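PDB 2FON: peroxisomal acyl-CoA oxidase 1A from Solanum lycopersicum, which probably catalyses the FAD-dependent oxidation of acyl-CoA in peroxisomal beta-oxidation. Local coordinates for residues Thr84-Ile95 with Leu108-Phe117; Arg455-Gln463 with Ser514-Ser522. All coordinates share one frame; numbering follows the deposited sequence.

Contact 1: Thr84-Ile95 with Leu108-Phe117; sequences TLRKAAYAWKRI and LRRYVDEPAF
Thr84-Ile95 runs nearly antiparallel to the last turn of helix 102-112, the axes of the short segments 148° apart and 10.9 Å at closest; beyond that helix the chain, turned by Asp113 with a positive phi, continues alongside Thr84-Ile95 to Phe117. Glu114, just beyond that turn, supplies the polar part. Its chain is extended, with CG anti to the backbone N (chi1 165°), and the carboxylate reaches the other helix. Thr84 OG1 hydrogen-bonds Glu114 OE2 at 2.6 Å, on the anti side and tilted out of the carboxylate plane; Leu80 O also lies within hydrogen-bonding distance of this hydroxyl. Lys87 makes a salt bridge to the second oxygen, NZ to Glu114 OE1, though that oxygen is less surely placed. Beside this pair Thr84 CG2 meets Ala116 CB.

Further along, Ala91 CB makes an apolar contact with Leu108 CD2 at 3.8 Å. Ile95 CD1 lies 4.1 Å from Arg109 NE, a methyl against the guanidinium end, the two side chains at about a right angle. The arginine also makes a cation-pi contact with Trp122. At the loop end, Phe117 CE2 approaches Ala88 CB at 3.6 Å and Leu85 CD2 at 3.9 Å; Ile670 of the second subunit packs on both Phe117 and Leu85. The arrangement is a helical hairpin of the N-terminal acyl-CoA oxidase region, its outgoing loop near the flavin, the Pro115 side chain about 8 Å from bound FAD.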
loop_
_atom_site.group_PDB
_atom_site.type_symbol
_atom_site.label_atom_id
_atom_site.label_comp_id
_atom_site.label_asym_id
_atom_site.label_seq_id
_atom_site.Cartn_x
_atom_site.Cartn_y
_atom_site.Cartn_z
ATOM N N THR B 84 -19.469 17.757 5.774
ATOM C CA THR B 84 -19.913 16.489 6.332
ATOM C C THR B 84 -21.142 16.726 7.194
ATOM O O THR B 84 -22.114 15.981 7.126
ATOM C CB THR B 84 -18.801 15.787 7.170
ATOM O OG1 THR B 84 -17.660 15.584 6.337
ATOM C CG2 THR B 84 -19.257 14.426 7.750
ATOM N N LEU B 85 -21.119 17.768 8.014
ATOM C CA LEU B 85 -22.213 17.938 8.967
ATOM C C LEU B 85 -23.496 18.059 8.199
ATOM O O LEU B 85 -24.458 17.349 8.502
ATOM C CB LEU B 85 -21.968 19.100 9.893
ATOM C CG LEU B 85 -20.705 18.848 10.774
ATOM C CD1 LEU B 85 -20.544 19.873 11.898
ATOM C CD2 LEU B 85 -20.596 17.416 11.330
ATOM N N ARG B 86 -23.451 18.878 7.145
ATOM C CA ARG B 86 -24.583 19.120 6.281
ATOM C C ARG B 86 -25.223 17.873 5.729
ATOM O O ARG B 86 -26.443 17.697 5.831
ATOM C CB ARG B 86 -24.138 19.945 5.111
ATOM C CG ARG B 86 -25.300 20.640 4.430
ATOM C CD ARG B 86 -24.935 21.037 3.070
ATOM N NE ARG B 86 -25.249 19.882 2.270
ATOM C CZ ARG B 86 -24.381 19.176 1.569
ATOM N NH1 ARG B 86 -23.111 19.516 1.554
ATOM N NH2 ARG B 86 -24.805 18.134 0.887
ATOM N N LYS B 87 -24.387 17.021 5.123
ATOM C CA LYS B 87 -24.810 15.745 4.620
ATOM C C LYS B 87 -25.298 14.870 5.765
ATOM O O LYS B 87 -26.286 14.206 5.652
ATOM C CB LYS B 87 -23.641 15.093 3.978
ATOM C CG LYS B 87 -23.669 14.940 2.479
ATOM C CD LYS B 87 -22.292 14.318 2.105
ATOM C CE LYS B 87 -21.910 14.513 0.656
ATOM N NZ LYS B 87 -20.431 14.598 0.446
ATOM N N ALA B 88 -24.608 14.880 6.899
ATOM C CA ALA B 88 -25.075 14.086 8.031
ATOM C C ALA B 88 -26.558 14.435 8.481
ATOM O O ALA B 88 -27.418 13.532 8.652
ATOM C CB ALA B 88 -24.076 14.164 9.174
ATOM N N ALA B 89 -26.829 15.731 8.632
ATOM C CA ALA B 89 -28.152 16.234 8.867
ATOM C C ALA B 89 -29.104 15.858 7.748
ATOM O O ALA B 89 -30.257 15.405 8.009
ATOM C CB ALA B 89 -28.116 17.756 9.023
ATOM N N TYR B 90 -28.671 16.062 6.502
ATOM C CA TYR B 90 -29.625 15.882 5.398
ATOM C C TYR B 90 -30.057 14.418 5.363
ATOM O O TYR B 90 -31.246 14.118 5.249
ATOM C CB TYR B 90 -29.087 16.405 4.063
ATOM C CG TYR B 90 -30.009 16.182 2.899
ATOM C CD1 TYR B 90 -31.190 16.886 2.788
ATOM C CD2 TYR B 90 -29.713 15.254 1.917
ATOM C CE1 TYR B 90 -32.063 16.677 1.757
ATOM C CE2 TYR B 90 -30.550 15.048 0.859
ATOM C CZ TYR B 90 -31.749 15.771 0.780
ATOM O OH TYR B 90 -32.643 15.584 -0.275
ATOM N N ALA B 91 -29.102 13.514 5.505
ATOM C CA ALA B 91 -29.373 12.099 5.579
ATOM C C ALA B 91 -30.315 11.758 6.732
ATOM O O ALA B 91 -31.264 11.031 6.543
ATOM C CB ALA B 91 -28.067 11.322 5.697
ATOM N N TRP B 92 -30.088 12.289 7.927
ATOM C CA TRP B 92 -31.007 12.008 9.022
ATOM C C TRP B 92 -32.416 12.395 8.552
ATOM O O TRP B 92 -33.329 11.586 8.548
ATOM C CB TRP B 92 -30.586 12.735 10.307
ATOM C CG TRP B 92 -31.449 12.477 11.509
ATOM C CD1 TRP B 92 -32.102 13.423 12.260
ATOM C CD2 TRP B 92 -31.796 11.198 12.092
ATOM N NE1 TRP B 92 -32.845 12.813 13.275
ATOM C CE2 TRP B 92 -32.674 11.456 13.191
ATOM C CE3 TRP B 92 -31.483 9.870 11.781
ATOM C CZ2 TRP B 92 -33.204 10.439 13.977
ATOM C CZ3 TRP B 92 -31.976 8.860 12.593
ATOM C CH2 TRP B 92 -32.825 9.149 13.678
ATOM N N LYS B 93 -32.557 13.614 8.077
ATOM C CA LYS B 93 -33.796 14.076 7.506
ATOM C C LYS B 93 -34.355 13.149 6.405
ATOM O O LYS B 93 -35.613 13.041 6.272
ATOM C CB LYS B 93 -33.597 15.488 6.967
ATOM C CG LYS B 93 -34.817 16.207 6.548
ATOM C CD LYS B 93 -34.519 17.632 6.006
ATOM C CE LYS B 93 -35.323 17.863 4.679
ATOM N NZ LYS B 93 -35.723 19.290 4.427
ATOM N N ARG B 94 -33.544 12.468 5.592
ATOM C CA ARG B 94 -34.229 11.579 4.648
ATOM C C ARG B 94 -34.663 10.301 5.350
ATOM O O ARG B 94 -35.720 9.697 4.966
ATOM C CB ARG B 94 -33.415 11.209 3.449
ATOM C CG ARG B 94 -33.049 12.330 2.622
ATOM C CD ARG B 94 -34.267 12.999 2.132
ATOM N NE ARG B 94 -34.884 12.316 0.988
ATOM C CZ ARG B 94 -36.171 12.505 0.650
ATOM N NH1 ARG B 94 -36.929 13.340 1.388
ATOM N NH2 ARG B 94 -36.713 11.880 -0.400
ATOM N N ILE B 95 -33.883 9.871 6.362
ATOM C CA ILE B 95 -34.272 8.685 7.105
ATOM C C ILE B 95 -35.660 8.887 7.723
ATOM O O ILE B 95 -36.509 7.985 7.716
ATOM C CB ILE B 95 -33.259 8.311 8.140
ATOM C CG1 ILE B 95 -32.030 7.695 7.455
ATOM C CG2 ILE B 95 -33.830 7.283 9.108
ATOM C CD1 ILE B 95 -30.755 7.758 8.274
ATOM N N LEU B 108 -28.629 3.475 3.819
ATOM C CA LEU B 108 -28.608 4.839 3.341
ATOM C C LEU B 108 -27.280 5.490 3.675
ATOM O O LEU B 108 -26.619 6.114 2.811
ATOM C CB LEU B 108 -29.746 5.671 3.879
ATOM C CG LEU B 108 -29.776 7.019 3.165
ATOM C CD1 LEU B 108 -31.163 7.497 2.779
ATOM C CD2 LEU B 108 -29.061 8.056 3.963
ATOM N N ARG B 109 -26.845 5.342 4.908
ATOM C CA ARG B 109 -25.541 5.920 5.223
ATOM C C ARG B 109 -24.422 5.263 4.430
ATOM O O ARG B 109 -23.499 5.958 4.000
ATOM C CB ARG B 109 -25.277 5.981 6.714
ATOM C CG ARG B 109 -25.976 7.167 7.388
ATOM C CD ARG B 109 -25.847 7.143 8.892
ATOM N NE ARG B 109 -27.041 6.588 9.534
ATOM C CZ ARG B 109 -27.079 5.402 10.145
ATOM N NH1 ARG B 109 -25.973 4.653 10.160
ATOM N NH2 ARG B 109 -28.213 4.969 10.713
ATOM N N ARG B 110 -24.522 3.961 4.149
ATOM C CA ARG B 110 -23.436 3.324 3.396
ATOM C C ARG B 110 -23.231 4.092 2.099
ATOM O O ARG B 110 -22.147 4.489 1.761
ATOM C CB ARG B 110 -23.724 1.844 3.129
ATOM C CG ARG B 110 -22.583 1.103 2.468
ATOM C CD ARG B 110 -22.949 -0.366 2.003
ATOM N NE ARG B 110 -23.324 -1.336 3.060
ATOM C CZ ARG B 110 -22.738 -1.443 4.261
ATOM N NH1 ARG B 110 -21.676 -0.670 4.610
ATOM N NH2 ARG B 110 -23.206 -2.342 5.128
ATOM N N TYR B 111 -24.304 4.336 1.388
ATOM C CA TYR B 111 -24.214 4.890 0.066
ATOM C C TYR B 111 -23.882 6.401 -0.033
ATOM O O TYR B 111 -23.373 6.869 -1.041
ATOM C CB TYR B 111 -25.462 4.460 -0.694
ATOM C CG TYR B 111 -25.345 2.994 -0.958
ATOM C CD1 TYR B 111 -26.107 2.053 -0.268
ATOM C CD2 TYR B 111 -24.411 2.532 -1.848
ATOM C CE1 TYR B 111 -25.937 0.671 -0.507
ATOM C CE2 TYR B 111 -24.241 1.190 -2.079
ATOM C CZ TYR B 111 -25.001 0.264 -1.419
ATOM O OH TYR B 111 -24.765 -1.059 -1.722
ATOM N N VAL B 112 -24.182 7.144 1.026
ATOM C CA VAL B 112 -23.657 8.481 1.203
ATOM C C VAL B 112 -22.100 8.439 1.155
ATOM O O VAL B 112 -21.461 9.378 0.700
ATOM C CB VAL B 112 -24.181 9.097 2.532
ATOM C CG1 VAL B 112 -23.437 10.394 2.875
ATOM C CG2 VAL B 112 -25.590 9.406 2.418
ATOM N N ASP B 113 -21.524 7.355 1.667
ATOM C CA ASP B 113 -20.128 6.990 1.460
ATOM C C ASP B 113 -19.123 7.989 1.975
ATOM O O ASP B 113 -18.215 8.344 1.273
ATOM C CB ASP B 113 -19.883 6.716 -0.027
ATOM C CG ASP B 113 -18.500 6.101 -0.317
ATOM O OD1 ASP B 113 -18.009 5.224 0.441
ATOM O OD2 ASP B 113 -17.921 6.469 -1.360
ATOM N N GLU B 114 -19.256 8.430 3.213
ATOM C CA GLU B 114 -18.345 9.406 3.772
ATOM C C GLU B 114 -18.130 9.114 5.251
ATOM O O GLU B 114 -19.094 9.137 6.020
ATOM C CB GLU B 114 -19.036 10.760 3.623
ATOM C CG GLU B 114 -18.470 11.907 4.429
ATOM C CD GLU B 114 -18.810 13.259 3.784
ATOM O OE1 GLU B 114 -19.710 13.264 2.880
ATOM O OE2 GLU B 114 -18.184 14.303 4.190
ATOM N N PRO B 115 -16.892 8.859 5.680
ATOM C CA PRO B 115 -16.782 8.625 7.123
ATOM C C PRO B 115 -17.298 9.846 7.903
ATOM O O PRO B 115 -17.042 10.991 7.512
ATOM C CB PRO B 115 -15.260 8.461 7.337
ATOM C CG PRO B 115 -14.710 8.065 5.979
ATOM C CD PRO B 115 -15.582 8.836 5.010
ATOM N N ALA B 116 -18.048 9.621 8.975
ATOM C CA ALA B 116 -18.550 10.705 9.822
ATOM C C ALA B 116 -18.998 10.104 11.127
ATOM O O ALA B 116 -19.231 8.890 11.195
ATOM C CB ALA B 116 -19.741 11.384 9.138
ATOM N N PHE B 117 -19.189 10.945 12.135
ATOM C CA PHE B 117 -19.640 10.543 13.478
ATOM C C PHE B 117 -20.825 9.574 13.489
ATOM O O PHE B 117 -20.839 8.620 14.279
ATOM C CB PHE B 117 -19.986 11.788 14.319
ATOM C CG PHE B 117 -21.187 12.534 13.836
ATOM C CD1 PHE B 117 -22.441 12.376 14.477
ATOM C CD2 PHE B 117 -21.103 13.374 12.729
ATOM C CE1 PHE B 117 -23.580 13.056 14.045
ATOM C CE2 PHE B 117 -22.275 14.056 12.271
ATOM C CZ PHE B 117 -23.501 13.893 12.938
#

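Contact 2: Arg455-Gln463 with Ser514-Ser522; sequences RFLMKTISQ and SVACAKNLS
No ring takes part where Met458 and Ile461 meet Ser514, Cys517, Ala518 and Leu521; the ring of Phe456, on the same helix as Met458 but not part of this contact, has Thr460 OG1 3.5 Å above one face, offset toward the rim, and packs against helix 389-417. The same hydroxyl donates to Phe456 O, which Thr460 N reaches from the opposite face of the carbonyl plane.

The short helix axes cross at -80°, 9.8 Å apart. Met458 bridges them as a knob into a hole formed by Ser514, Cys517, Ala518 and Leu521, a helix-packing motif that here joins helix 446-462 to helix 499-521 of the C-terminal acyl-CoA oxidase region. Bends at chi2 (-57°) and chi3 lay the thioether obliquely along the partner helix, from Leu521 back toward Ser514: CG meets Leu521 CD2 at 3.7 Å, SD lies 3.8 Å from Ala518 CB, and CE touches Cys517 CB and comes 3.4 Å from Ser514 O. With Met458 cut back to an alanine, the contacts of SD and CE would be lost, which would probably open a gap among those four residues.

Alongside, Ile461 puts CD1 against Ser514 CB at 3.7 Å and CG2 near Ala518 CB, while Leu457 CD1 comes 3.6 Å from Ser514 OG. Phe531 of helix 527-533 packs on both Met458 and Leu521.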
loop_
_atom_site.group_PDB
_atom_site.type_symbol
_atom_site.label_atom_id
_atom_site.label_comp_id
_atom_site.label_asym_id
_atom_site.label_seq_id
_atom_site.Cartn_x
_atom_site.Cartn_y
_atom_site.Cartn_z
ATOM N N ARG B 455 -2.695 -19.480 19.308
ATOM C CA ARG B 455 -2.876 -19.997 20.676
ATOM C C ARG B 455 -3.997 -20.987 20.773
ATOM O O ARG B 455 -3.907 -21.937 21.555
ATOM C CB ARG B 455 -3.221 -18.885 21.641
ATOM C CG ARG B 455 -2.107 -18.462 22.563
ATOM C CD ARG B 455 -2.472 -17.186 23.368
ATOM N NE ARG B 455 -1.236 -16.600 23.883
ATOM C CZ ARG B 455 -0.542 -17.148 24.873
ATOM N NH1 ARG B 455 -0.988 -18.259 25.465
ATOM N NH2 ARG B 455 0.596 -16.608 25.263
ATOM N N PHE B 456 -5.056 -20.767 20.000
ATOM C CA PHE B 456 -6.255 -21.575 20.071
ATOM C C PHE B 456 -6.063 -22.892 19.346
ATOM O O PHE B 456 -6.610 -23.956 19.768
ATOM C CB PHE B 456 -7.441 -20.818 19.479
ATOM C CG PHE B 456 -8.579 -21.689 19.163
ATOM C CD1 PHE B 456 -9.337 -22.251 20.175
ATOM C CD2 PHE B 456 -8.860 -22.035 17.849
ATOM C CE1 PHE B 456 -10.409 -23.093 19.860
ATOM C CE2 PHE B 456 -9.924 -22.904 17.533
ATOM C CZ PHE B 456 -10.698 -23.410 18.514
ATOM N N LEU B 457 -5.334 -22.817 18.218
ATOM C CA LEU B 457 -4.941 -24.025 17.474
ATOM C C LEU B 457 -3.986 -24.825 18.338
ATOM O O LEU B 457 -4.184 -26.017 18.515
ATOM C CB LEU B 457 -4.295 -23.696 16.146
ATOM C CG LEU B 457 -5.190 -23.018 15.125
ATOM C CD1 LEU B 457 -4.337 -22.666 13.951
ATOM C CD2 LEU B 457 -6.436 -23.882 14.696
ATOM N N MET B 458 -3.002 -24.155 18.931
ATOM C CA MET B 458 -2.074 -24.846 19.802
ATOM C C MET B 458 -2.847 -25.456 20.920
ATOM O O MET B 458 -2.686 -26.646 21.191
ATOM C CB MET B 458 -0.992 -23.929 20.358
ATOM C CG MET B 458 -0.041 -23.347 19.278
ATOM S SD MET B 458 0.724 -24.669 18.346
ATOM C CE MET B 458 -0.186 -24.638 16.801
ATOM N N LYS B 459 -3.745 -24.695 21.531
ATOM C CA LYS B 459 -4.620 -25.287 22.556
ATOM C C LYS B 459 -5.375 -26.496 22.006
ATOM O O LYS B 459 -5.433 -27.553 22.649
ATOM C CB LYS B 459 -5.612 -24.267 23.130
ATOM C CG LYS B 459 -6.399 -24.827 24.302
ATOM C CD LYS B 459 -7.579 -23.957 24.637
ATOM C CE LYS B 459 -8.062 -24.232 26.047
ATOM N NZ LYS B 459 -8.300 -22.921 26.749
ATOM N N THR B 460 -5.946 -26.352 20.811
ATOM C CA THR B 460 -6.777 -27.433 20.294
ATOM C C THR B 460 -5.945 -28.676 20.097
ATOM O O THR B 460 -6.428 -29.777 20.332
ATOM C CB THR B 460 -7.490 -27.043 19.005
ATOM O OG1 THR B 460 -8.571 -26.172 19.325
ATOM C CG2 THR B 460 -8.085 -28.224 18.329
ATOM N N ILE B 461 -4.686 -28.506 19.697
ATOM C CA ILE B 461 -3.865 -29.678 19.541
ATOM C C ILE B 461 -3.586 -30.329 20.899
ATOM O O ILE B 461 -3.856 -31.518 21.050
ATOM C CB ILE B 461 -2.615 -29.501 18.627
ATOM C CG1 ILE B 461 -3.042 -29.526 17.172
ATOM C CG2 ILE B 461 -1.611 -30.663 18.849
ATOM C CD1 ILE B 461 -2.178 -28.731 16.318
ATOM N N SER B 462 -3.130 -29.579 21.898
ATOM C CA SER B 462 -2.852 -30.219 23.224
ATOM C C SER B 462 -4.040 -30.855 23.963
ATOM O O SER B 462 -3.822 -31.658 24.841
ATOM C CB SER B 462 -2.108 -29.277 24.178
ATOM O OG SER B 462 -3.001 -28.339 24.719
ATOM N N GLN B 463 -5.279 -30.498 23.632
ATOM C CA GLN B 463 -6.431 -31.159 24.275
ATOM C C GLN B 463 -6.740 -32.513 23.647
ATOM O O GLN B 463 -7.550 -33.289 24.176
ATOM C CB GLN B 463 -7.697 -30.290 24.272
ATOM C CG GLN B 463 -7.677 -29.102 25.248
ATOM C CD GLN B 463 -8.689 -27.991 24.880
ATOM O OE1 GLN B 463 -9.284 -27.361 25.761
ATOM N NE2 GLN B 463 -8.882 -27.752 23.568
ATOM N N SER B 514 0.394 -26.509 11.780
ATOM C CA SER B 514 0.092 -26.430 13.207
ATOM C C SER B 514 0.792 -27.503 14.025
ATOM O O SER B 514 1.305 -27.208 15.083
ATOM C CB SER B 514 -1.393 -26.466 13.446
ATOM O OG SER B 514 -1.909 -25.184 13.194
ATOM N N VAL B 515 0.847 -28.725 13.518
ATOM C CA VAL B 515 1.566 -29.782 14.207
ATOM C C VAL B 515 3.026 -29.400 14.379
ATOM O O VAL B 515 3.588 -29.492 15.462
ATOM C CB VAL B 515 1.414 -31.152 13.464
ATOM C CG1 VAL B 515 2.513 -32.142 13.846
ATOM C CG2 VAL B 515 0.024 -31.755 13.753
ATOM N N ALA B 516 3.623 -28.931 13.300
ATOM C CA ALA B 516 5.025 -28.520 13.312
ATOM C C ALA B 516 5.227 -27.401 14.362
ATOM O O ALA B 516 6.251 -27.391 15.074
ATOM C CB ALA B 516 5.505 -28.090 11.875
ATOM N N CYS B 517 4.245 -26.505 14.499
ATOM C CA CYS B 517 4.350 -25.520 15.554
ATOM C C CYS B 517 4.289 -26.112 16.971
ATOM O O CYS B 517 5.103 -25.750 17.844
ATOM C CB CYS B 517 3.293 -24.473 15.403
ATOM S SG CYS B 517 3.803 -23.230 14.251
ATOM N N ALA B 518 3.341 -27.021 17.190
ATOM C CA ALA B 518 3.117 -27.532 18.512
ATOM C C ALA B 518 4.321 -28.348 18.893
ATOM O O ALA B 518 4.743 -28.310 20.046
ATOM C CB ALA B 518 1.824 -28.323 18.596
ATOM N N LYS B 519 4.919 -29.043 17.928
ATOM C CA LYS B 519 6.123 -29.813 18.246
ATOM C C LYS B 519 7.216 -28.832 18.544
ATOM O O LYS B 519 7.926 -28.988 19.513
ATOM C CB LYS B 519 6.575 -30.764 17.131
ATOM C CG LYS B 519 5.755 -32.020 16.975
ATOM C CD LYS B 519 5.876 -32.578 15.533
ATOM C CE LYS B 519 5.671 -34.095 15.480
ATOM N NZ LYS B 519 6.117 -34.682 14.174
ATOM N N ASN B 520 7.358 -27.805 17.726
ATOM C CA ASN B 520 8.452 -26.900 17.989
ATOM C C ASN B 520 8.301 -26.192 19.314
ATOM O O ASN B 520 9.285 -25.939 20.015
ATOM C CB ASN B 520 8.655 -25.923 16.860
ATOM C CG ASN B 520 9.823 -26.287 15.996
ATOM O OD1 ASN B 520 10.114 -25.599 15.009
ATOM N ND2 ASN B 520 10.519 -27.397 16.349
ATOM N N LEU B 521 7.043 -25.938 19.653
ATOM C CA LEU B 521 6.671 -25.106 20.782
ATOM C C LEU B 521 6.878 -25.884 22.036
ATOM O O LEU B 521 7.364 -25.365 23.026
ATOM C CB LEU B 521 5.218 -24.650 20.650
ATOM C CG LEU B 521 4.376 -24.233 21.859
ATOM C CD1 LEU B 521 5.049 -23.162 22.761
ATOM C CD2 LEU B 521 2.995 -23.761 21.323
ATOM N N SER B 522 6.561 -27.161 21.991
ATOM C CA SER B 522 6.658 -27.958 23.216
ATOM C C SER B 522 8.094 -28.227 23.724
ATOM O O SER B 522 8.246 -28.889 24.711
ATOM C CB SER B 522 5.858 -29.252 23.076
ATOM O OG SER B 522 6.537 -30.154 22.218
#

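In the fold
Both contacts are largely buried helix packings, yet they share no helix and lie on opposite sides of the chain's centre, their own centres about 48 Å apart and their nearest atoms about 27 Å. Contact 1 is the more central, closed over a short link between neighbouring helices, close to the flavin and to the second subunit; it combines apolar packing with a carboxylate held by a hydroxyl and, less certainly placed, by a lysine. Contact 2, further out and away from the annotated sites, brings together helices separated by a much longer piece of chain. No hydrogen bond crosses it, and it touches no other chain of the assembly: methionine and aliphatic packing does the joining.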